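Local coordinates for D-2-hydroxyacid dehydrogensase protein (Ketogulonicigenium vulgare, PDB 4LSW), which probably catalyses the NAD(P)-dependent interconversion of D-2-hydroxyacids and 2-oxoacids, at residues P11-A14 with W15-E18; A105-G108 with V109-L113; G285-E288 with T289-M293. All coordinates share one frame; numbering follows the deposited sequence.

Contact 1 (P11-A14 with W15-E18)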
ATOM      1  N   PRO A  11      17.443   2.614  -5.987  1.00 16.37           N
ATOM      2  CA  PRO A  11      17.774   1.210  -6.275  1.00 15.94           C
ATOM      3  C   PRO A  11      16.559   0.312  -6.518  1.00 16.81           C
ATOM      4  O   PRO A  11      15.471   0.573  -5.996  1.00 20.22           O
ATOM      5  CB  PRO A  11      18.510   0.752  -5.000  1.00 15.84           C
ATOM      6  CG  PRO A  11      18.065   1.716  -3.933  1.00 22.77           C
ATOM      7  CD  PRO A  11      17.874   3.024  -4.639  1.00 19.86           C
ATOM      8  N   TYR A  12      16.757  -0.739  -7.314  1.00 15.19           N
ATOM      9  CA  TYR A  12      15.774  -1.798  -7.504  1.00 12.40           C
ATOM     10  C   TYR A  12      16.441  -3.126  -7.170  1.00 16.26           C
ATOM     11  O   TYR A  12      17.666  -3.212  -7.154  1.00 16.04           O
ATOM     12  CB  TYR A  12      15.321  -1.877  -8.957  1.00 16.70           C
ATOM     13  CG  TYR A  12      14.548  -0.699  -9.489  1.00 12.83           C
ATOM     14  CD1 TYR A  12      13.442  -0.187  -8.819  1.00 14.40           C
ATOM     15  CD2 TYR A  12      14.925  -0.108 -10.682  1.00 12.56           C
ATOM     16  CE1 TYR A  12      12.745   0.899  -9.331  1.00 15.39           C
ATOM     17  CE2 TYR A  12      14.241   0.955 -11.198  1.00  9.21           C
ATOM     18  CZ  TYR A  12      13.156   1.459 -10.528  1.00 12.11           C
ATOM     19  OH  TYR A  12      12.490   2.527 -11.083  1.00 11.00           O
ATOM     20  N   PRO A  13      15.639  -4.178  -6.933  1.00 15.00           N
ATOM     21  CA  PRO A  13      16.233  -5.505  -6.722  1.00 16.46           C
ATOM     22  C   PRO A  13      17.058  -5.928  -7.926  1.00 14.77           C
ATOM     23  O   PRO A  13      16.777  -5.474  -9.032  1.00 14.04           O
ATOM     24  CB  PRO A  13      15.009  -6.419  -6.614  1.00 16.94           C
ATOM     25  CG  PRO A  13      13.938  -5.534  -6.094  1.00 19.56           C
ATOM     26  CD  PRO A  13      14.178  -4.195  -6.733  1.00 16.85           C
ATOM     27  N   ALA A  14      18.049  -6.790  -7.706  1.00 17.61           N
ATOM     28  CA  ALA A  14      18.922  -7.260  -8.776  1.00 16.99           C
ATOM     29  C   ALA A  14      18.179  -7.871  -9.965  1.00 16.46           C
ATOM     30  O   ALA A  14      18.631  -7.758 -11.108  1.00 19.06           O
ATOM     31  CB  ALA A  14      19.944  -8.243  -8.218  1.00 19.28           C
ATOM     32  N   TRP A  15      17.042  -8.520  -9.712  1.00 14.19           N
ATOM     33  CA  TRP A  15      16.309  -9.172 -10.794  1.00 15.74           C
ATOM     34  C   TRP A  15      15.662  -8.173 -11.770  1.00 13.37           C
ATOM     35  O   TRP A  15      15.247  -8.544 -12.876  1.00 15.76           O
ATOM     36  CB  TRP A  15      15.304 -10.215 -10.263  1.00 17.17           C
ATOM     37  CG  TRP A  15      14.309  -9.731  -9.251  1.00 16.55           C
ATOM     38  CD1 TRP A  15      13.447  -8.681  -9.383  1.00 17.58           C
ATOM     39  CD2 TRP A  15      14.029 -10.322  -7.976  1.00 17.18           C
ATOM     40  NE1 TRP A  15      12.671  -8.566  -8.255  1.00 17.57           N
ATOM     41  CE2 TRP A  15      13.006  -9.564  -7.378  1.00 16.85           C
ATOM     42  CE3 TRP A  15      14.553 -11.417  -7.277  1.00 18.95           C
ATOM     43  CZ2 TRP A  15      12.493  -9.863  -6.111  1.00 18.68           C
ATOM     44  CZ3 TRP A  15      14.046 -11.710  -6.018  1.00 21.35           C
ATOM     45  CH2 TRP A  15      13.026 -10.937  -5.449  1.00 21.72           C
ATOM     46  N   ASP A  16      15.597  -6.906 -11.358  1.00 13.92           N
ATOM     47  CA  ASP A  16      15.207  -5.826 -12.258  1.00 12.85           C
ATOM     48  C   ASP A  16      16.424  -5.065 -12.765  1.00 11.57           C
ATOM     49  O   ASP A  16      16.479  -4.674 -13.933  1.00 12.73           O
ATOM     50  CB  ASP A  16      14.268  -4.849 -11.543  1.00 13.59           C
ATOM     51  CG  ASP A  16      12.956  -5.483 -11.161  1.00 13.33           C
ATOM     52  OD1 ASP A  16      12.406  -6.226 -11.997  1.00 15.33           O
ATOM     53  OD2 ASP A  16      12.491  -5.220 -10.034  1.00 14.25           O
ATOM     54  N   GLN A  17      17.384  -4.849 -11.877  1.00 13.24           N
ATOM     55  CA  GLN A  17      18.564  -4.066 -12.230  1.00 14.26           C
ATOM     56  C   GLN A  17      19.343  -4.698 -13.382  1.00 16.03           C
ATOM     57  O   GLN A  17      19.729  -4.016 -14.338  1.00 14.24           O
ATOM     58  CB  GLN A  17      19.473  -3.887 -11.023  1.00 13.72           C
ATOM     59  CG  GLN A  17      20.516  -2.806 -11.208  1.00 13.44           C
ATOM     60  CD  GLN A  17      19.904  -1.434 -11.228  1.00 14.83           C
ATOM     61  OE1 GLN A  17      19.261  -1.023 -10.262  1.00 15.92           O
ATOM     62  NE2 GLN A  17      20.086  -0.716 -12.328  1.00 15.16           N
ATOM     63  N   GLU A  18      19.555  -6.006 -13.306  1.00 13.21           N
ATOM     64  CA  GLU A  18      20.299  -6.685 -14.361  1.00 14.74           C
ATOM     65  C   GLU A  18      19.671  -6.514 -15.753  1.00 12.49           C
ATOM     66  O   GLU A  18      20.361  -6.095 -16.679  1.00 14.61           O
ATOM     67  CB  GLU A  18      20.540  -8.159 -14.003  1.00 18.08           C
ATOM     68  CG  GLU A  18      21.449  -8.338 -12.795  1.00 21.17           C
ATOM     69  CD  GLU A  18      21.366  -9.726 -12.194  1.00 31.76           C
ATOM     70  OE1 GLU A  18      21.217 -10.699 -12.962  1.00 35.02           O
ATOM     71  OE2 GLU A  18      21.446  -9.837 -10.953  1.00 38.00           O
TER
HETATM   72  O   HOH W   1      19.802  -1.157  -7.727  1.00 18.65           O
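Pro13 O receives two backbone N-H groups where the loop after strand 5-8 turns into helix 14-23, and this is the tight part of the contact. Gln17 N donates to Pro13 O at 3.0 Å, lying in the carbonyl plane, whereas Asp16 N reaches the same oxygen at 3.0 Å from well above that plane. One residue on, Glu18 N bonds Ala14 O almost straight at 3.0 Å. Pro13 also meets an indole: its CB stands over one face of the five-membered ring of Trp15, 3.8 Å from the centroid, a CH-pi contact set off toward the rim. The indole gets there because Trp15 CG sits between its backbone N and carbonyl carbon (chi1 55°), which folds the side chain back along the start of the helix. Beside it, Asp16 runs the same way as Pro13 and brings OD2 to 3.8 Å from Pro13 CD, while its OD1 makes a salt bridge to Arg298. On the inner side Tyr12 is buried; its CB lies near Asp16 CB, and its hydroxyl is hydrogen-bonded to Thr51 O. A water joins the loop to the helix, accepting from Tyr12 N at 3.1 Å and donating to Gln17 OE1 at 2.6 Å. Gln8 also bonds that amide oxygen, so two partners probably limit the turning of the amide. The outer side is looser: Ala14 and Glu18 are exposed, and the extended carboxylate chain merely lies alongside, with Glu18 OE2 3.5 Å from Ala14 CB. Proline at the N-cap, its carbonyl taking both an i+3 and an i+4 N-H, marks a helix N-terminus, here opening the first helix of the domain that in relatives is the flavodoxin-like, substrate-binding one.

Contact 2 (A105-G108 with V109-L113)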
ATOM      1  N   ALA A 105      -4.417  -8.120  -0.048  1.00  6.75           N
ATOM      2  CA  ALA A 105      -5.650  -8.619   0.549  1.00  6.87           C
ATOM      3  C   ALA A 105      -5.369  -9.838   1.433  1.00  5.24           C
ATOM      4  O   ALA A 105      -5.918  -9.948   2.538  1.00  5.40           O
ATOM      5  CB  ALA A 105      -6.670  -8.947  -0.523  1.00  5.74           C
ATOM      6  N   ASP A 106      -4.510 -10.740   0.958  1.00  5.04           N
ATOM      7  CA  ASP A 106      -4.102 -11.885   1.765  1.00  5.48           C
ATOM      8  C   ASP A 106      -3.549 -11.454   3.120  1.00  4.98           C
ATOM      9  O   ASP A 106      -3.931 -12.015   4.143  1.00  6.49           O
ATOM     10  CB  ASP A 106      -3.018 -12.722   1.057  1.00  5.53           C
ATOM     11  CG  ASP A 106      -3.560 -13.681   0.008  1.00  7.04           C
ATOM     12  OD1 ASP A 106      -4.744 -13.610  -0.376  1.00  6.36           O
ATOM     13  OD2 ASP A 106      -2.743 -14.506  -0.457  1.00  6.55           O
ATOM     14  N   LEU A 107      -2.648 -10.468   3.146  1.00  5.02           N
ATOM     15  CA  LEU A 107      -2.039 -10.100   4.420  1.00  4.56           C
ATOM     16  C   LEU A 107      -3.067  -9.466   5.353  1.00  4.42           C
ATOM     17  O   LEU A 107      -3.086  -9.757   6.535  1.00  5.92           O
ATOM     18  CB  LEU A 107      -0.814  -9.198   4.258  1.00  7.40           C
ATOM     19  CG  LEU A 107      -0.028  -9.083   5.573  1.00  5.27           C
ATOM     20  CD1 LEU A 107       0.753 -10.355   5.903  1.00  8.91           C
ATOM     21  CD2 LEU A 107       0.899  -7.858   5.632  1.00  9.65           C
ATOM     22  N   GLY A 108      -3.949  -8.632   4.806  1.00  5.11           N
ATOM     23  CA  GLY A 108      -4.989  -8.022   5.624  1.00  6.43           C
ATOM     24  C   GLY A 108      -5.838  -9.055   6.354  1.00  5.09           C
ATOM     25  O   GLY A 108      -6.057  -8.972   7.561  1.00  6.51           O
ATOM     26  N   VAL A 109      -6.302 -10.054   5.610  1.00  4.88           N
ATOM     27  CA  VAL A 109      -7.119 -11.101   6.203  1.00  4.79           C
ATOM     28  C   VAL A 109      -6.315 -11.943   7.200  1.00  5.71           C
ATOM     29  O   VAL A 109      -6.801 -12.287   8.276  1.00  6.26           O
ATOM     30  CB  VAL A 109      -7.746 -11.960   5.098  1.00  5.12           C
ATOM     31  CG1 VAL A 109      -8.478 -13.144   5.684  1.00  7.40           C
ATOM     32  CG2 VAL A 109      -8.687 -11.102   4.282  1.00  7.06           C
ATOM     33  N   ALA A 110      -5.068 -12.244   6.845  1.00  4.39           N
ATOM     34  CA  ALA A 110      -4.180 -12.986   7.734  1.00  5.02           C
ATOM     35  C   ALA A 110      -3.969 -12.255   9.052  1.00  5.76           C
ATOM     36  O   ALA A 110      -3.911 -12.874  10.109  1.00  6.16           O
ATOM     37  CB  ALA A 110      -2.860 -13.228   7.066  1.00  5.59           C
ATOM     38  N   MET A 111      -3.845 -10.937   8.968  1.00  6.56           N
ATOM     39  CA  MET A 111      -3.663 -10.100  10.144  1.00  5.55           C
ATOM     40  C   MET A 111      -4.873 -10.119  11.072  1.00  5.63           C
ATOM     41  O   MET A 111      -4.727 -10.204  12.288  1.00  6.13           O
ATOM     42  CB  MET A 111      -3.338  -8.664   9.721  1.00  5.62           C
ATOM     43  CG  MET A 111      -1.915  -8.523   9.165  1.00  8.62           C
ATOM     44  SD  MET A 111      -1.609  -6.982   8.274  1.00  8.52           S
ATOM     45  CE  MET A 111      -1.834  -5.745   9.566  1.00  8.56           C
ATOM     46  N   MET A 112      -6.070 -10.023  10.503  1.00  5.51           N
ATOM     47  CA  MET A 112      -7.291 -10.143  11.292  1.00  6.62           C
ATOM     48  C   MET A 112      -7.313 -11.467  12.050  1.00  5.63           C
ATOM     49  O   MET A 112      -7.564 -11.501  13.255  1.00  6.93           O
ATOM     50  CB  MET A 112      -8.537 -10.053  10.400  1.00  6.47           C
ATOM     51  CG  MET A 112      -9.818 -10.464  11.126  1.00  8.78           C
ATOM     52  SD  MET A 112     -11.277 -10.594  10.078  1.00  8.83           S
ATOM     53  CE  MET A 112     -10.750 -11.923   9.018  1.00  6.60           C
ATOM     54  N   LEU A 113      -7.012 -12.555  11.341  1.00  5.61           N
ATOM     55  CA  LEU A 113      -7.022 -13.872  11.958  1.00  6.32           C
ATOM     56  C   LEU A 113      -5.971 -13.980  13.056  1.00  5.07           C
ATOM     57  O   LEU A 113      -6.249 -14.485  14.141  1.00  7.40           O
ATOM     58  CB  LEU A 113      -6.787 -14.956  10.900  1.00  4.78           C
ATOM     59  CG  LEU A 113      -7.964 -15.218   9.957  1.00  5.10           C
ATOM     60  CD1 LEU A 113      -7.447 -15.871   8.689  1.00  6.03           C
ATOM     61  CD2 LEU A 113      -8.974 -16.113  10.652  1.00  9.13           C
TER
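This is an intrahelical contact, one turn of helix 101-116 against the next, with Leu107 meeting Met111 in the helix that enters the Rossmann-type NAD-binding domain. Four i to i+4 backbone bonds carry it, among them Val109 N to Ala105 O at 3.1 Å and Met112 N to Gly108 O at 3.1 Å. On one flank Ala105 packs on helix 155-165, and Asp106 forms a salt bridge to Arg163 of that helix. Met112 packs against Phe200 and Phe202 of strand 200-203. Leu107, its CG anti to the backbone N (chi1 -168°), turns toward the loops at Asp258 and His282 and offers CD2 to the thioether of the next turn. Replacing Met111 with alanine would remove the sulfur, and Leu107 CD2 would probably lose that contact, with a gap opening on this flank of the helix. Backbone and side chain converge on one carbonyl: Met111 N bonds Leu107 O at 2.8 Å, and Met111 CG lies close to the same oxygen. Beyond it the chain bends at its last torsion, and Met111 SD comes to rest 3.7 Å from Leu107 CD2.

Contact 3 (G285-E288 with T289-M293)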
ATOM      1  N   GLY A 285       4.650  -7.621   0.037  1.00  9.65           N
ATOM      2  CA  GLY A 285       5.974  -8.222   0.143  1.00 10.19           C
ATOM      3  C   GLY A 285       6.099  -9.711  -0.168  1.00  7.08           C
ATOM      4  O   GLY A 285       6.487 -10.493   0.698  1.00  9.08           O
ATOM      5  N   THR A 286       5.784 -10.112  -1.391  1.00  6.89           N
ATOM      6  CA  THR A 286       6.068 -11.487  -1.790  1.00  8.96           C
ATOM      7  C   THR A 286       7.020 -11.487  -2.974  1.00  9.74           C
ATOM      8  O   THR A 286       7.104 -10.505  -3.723  1.00  9.37           O
ATOM      9  CB  THR A 286       4.806 -12.297  -2.172  1.00  7.32           C
ATOM     10  OG1 THR A 286       4.225 -11.739  -3.351  1.00  8.13           O
ATOM     11  CG2 THR A 286       3.792 -12.303  -1.036  1.00  9.12           C
ATOM     12  N   ILE A 287       7.738 -12.588  -3.148  1.00  7.99           N
ATOM     13  CA  ILE A 287       8.589 -12.711  -4.318  1.00  8.79           C
ATOM     14  C   ILE A 287       7.798 -12.538  -5.619  1.00  8.80           C
ATOM     15  O   ILE A 287       8.219 -11.793  -6.508  1.00  9.73           O
ATOM     16  CB  ILE A 287       9.372 -14.042  -4.326  1.00  7.98           C
ATOM     17  CG1 ILE A 287      10.286 -14.123  -3.099  1.00 15.38           C
ATOM     18  CG2 ILE A 287      10.182 -14.184  -5.604  1.00 11.48           C
ATOM     19  CD1 ILE A 287      10.956 -15.468  -2.908  1.00 17.03           C
ATOM     20  N   GLU A 288       6.649 -13.206  -5.737  1.00  9.58           N
ATOM     21  CA  GLU A 288       5.898 -13.149  -6.983  1.00  9.44           C
ATOM     22  C   GLU A 288       5.375 -11.751  -7.295  1.00  8.32           C
ATOM     23  O   GLU A 288       5.454 -11.295  -8.435  1.00 10.54           O
ATOM     24  CB  GLU A 288       4.747 -14.158  -6.997  1.00 14.07           C
ATOM     25  CG  GLU A 288       4.140 -14.340  -8.381  1.00 20.81           C
ATOM     26  CD  GLU A 288       3.377 -15.648  -8.540  1.00 25.00           C
ATOM     27  OE1 GLU A 288       3.221 -16.389  -7.543  1.00 26.48           O
ATOM     28  OE2 GLU A 288       2.936 -15.934  -9.673  1.00 28.55           O
ATOM     29  N   THR A 289       4.847 -11.067  -6.284  1.00  9.84           N
ATOM     30  CA  THR A 289       4.330  -9.728  -6.508  1.00  9.24           C
ATOM     31  C   THR A 289       5.447  -8.752  -6.880  1.00  9.47           C
ATOM     32  O   THR A 289       5.314  -7.993  -7.840  1.00  8.85           O
ATOM     33  CB  THR A 289       3.530  -9.224  -5.299  1.00  8.56           C
ATOM     34  OG1 THR A 289       2.240  -9.851  -5.318  1.00 10.03           O
ATOM     35  CG2 THR A 289       3.359  -7.711  -5.356  1.00 10.21           C
ATOM     36  N   ARG A 290       6.546  -8.792  -6.140  1.00  8.56           N
ATOM     37  CA  ARG A 290       7.634  -7.867  -6.429  1.00 10.58           C
ATOM     38  C   ARG A 290       8.246  -8.135  -7.806  1.00 10.01           C
ATOM     39  O   ARG A 290       8.549  -7.196  -8.546  1.00  9.83           O
ATOM     40  CB  ARG A 290       8.674  -7.855  -5.308  1.00 10.39           C
ATOM     41  CG  ARG A 290       8.126  -7.306  -3.981  1.00  9.53           C
ATOM     42  CD  ARG A 290       7.518  -5.921  -4.156  1.00 12.56           C
ATOM     43  NE  ARG A 290       6.838  -5.488  -2.940  1.00 12.79           N
ATOM     44  CZ  ARG A 290       7.451  -4.958  -1.886  1.00 15.55           C
ATOM     45  NH1 ARG A 290       8.767  -4.787  -1.897  1.00 15.59           N
ATOM     46  NH2 ARG A 290       6.743  -4.594  -0.822  1.00 14.24           N
ATOM     47  N   LYS A 291       8.397  -9.401  -8.184  1.00  9.61           N
ATOM     48  CA  LYS A 291       8.878  -9.676  -9.537  1.00 12.68           C
ATOM     49  C   LYS A 291       7.917  -9.150 -10.587  1.00 11.50           C
ATOM     50  O   LYS A 291       8.329  -8.596 -11.600  1.00 10.86           O
ATOM     51  CB  LYS A 291       9.144 -11.168  -9.743  1.00 13.04           C
ATOM     52  CG  LYS A 291      10.445 -11.605  -9.127  1.00 15.69           C
ATOM     53  CD  LYS A 291      10.763 -13.046  -9.437  1.00 13.59           C
ATOM     54  CE  LYS A 291      12.053 -13.448  -8.734  1.00 20.58           C
ATOM     55  NZ  LYS A 291      12.464 -14.846  -9.061  1.00 26.21           N
ATOM     56  N   ALA A 292       6.623  -9.313 -10.342  1.00 10.84           N
ATOM     57  CA  ALA A 292       5.635  -8.835 -11.290  1.00  9.51           C
ATOM     58  C   ALA A 292       5.653  -7.305 -11.420  1.00  8.96           C
ATOM     59  O   ALA A 292       5.492  -6.781 -12.526  1.00 11.69           O
ATOM     60  CB  ALA A 292       4.247  -9.335 -10.916  1.00 12.14           C
ATOM     61  N   MET A 293       5.849  -6.606 -10.301  1.00 10.23           N
ATOM     62  CA  MET A 293       5.943  -5.142 -10.310  1.00 10.23           C
ATOM     63  C   MET A 293       7.153  -4.675 -11.118  1.00 10.65           C
ATOM     64  O   MET A 293       7.033  -3.794 -11.971  1.00 10.00           O
ATOM     65  CB  MET A 293       6.006  -4.603  -8.878  1.00 11.47           C
ATOM     66  CG  MET A 293       4.711  -4.831  -8.112  1.00 15.77           C
ATOM     67  SD  MET A 293       4.813  -4.283  -6.417  1.00 18.48           S
ATOM     68  CE  MET A 293       5.662  -2.732  -6.696  1.00 10.49           C
TER
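Thr286 follows Gly285 in extended form, and the chain coils into helix 287-306 from Ile287 onward. Three regular i to i+4 bonds follow: Arg290 N to Thr286 O at 3.0 Å, Lys291 N to Ile287 O at 2.9 Å and Ala292 N to Glu288 O at 3.0 Å. Ahead of them Thr286 OG1 accepts from Thr289 N at 3.1 Å, the bond somewhat bent, with an N-H...O angle of 159°. The hydroxyl can do so because OG1 lies between the backbone N and the carbonyl carbon (chi1 66°), turned over the first helical turn. Asp103 OD2 is hydrogen-bonded to this hydroxyl and also to Thr289 OG1, so one carboxylate oxygen clasps both threonines and would probably be stabilised by the positive end of the helix. Arg290 bends back at its second torsion and lays one guanidinium face over Gly285 CA, which is 3.8 Å from Arg290 NH2; the same nitrogen bonds Ser284. On the outer side Ile287 and Lys291 run side by side, Ile287 CG2 touching Lys291 CE at 3.7 Å, while the exposed Glu288 extends outward. Inward, Ala292 packs on Val99. The whole is a threonine N-cap, starting the long helix through which the chain passes back from the NAD-binding domain to the other domain.

Overall arrangement
Along the chain the three contacts come in series. Contact 1 opens helix 14-23 beside the sheet that contains strands 5-8 and 70-74; contact 2 lies in helix 101-116, against the seven-stranded parallel sheet; contact 3 starts helix 287-306. Contacts 1 and 3 touch, their centres 12 Å apart, where Trp15 CE3 packs on Lys291 CE at 3.5 Å. Contacts 2 and 3 are 17 Å apart between centres and about 7 Å between nearest atoms, and the centres of contacts 1 and 2 lie 29 Å apart. As in relatives, helices 101-116 and 287-306 probably carry the two crossings between domains, around the cleft where cofactor and substrate bind in those enzymes.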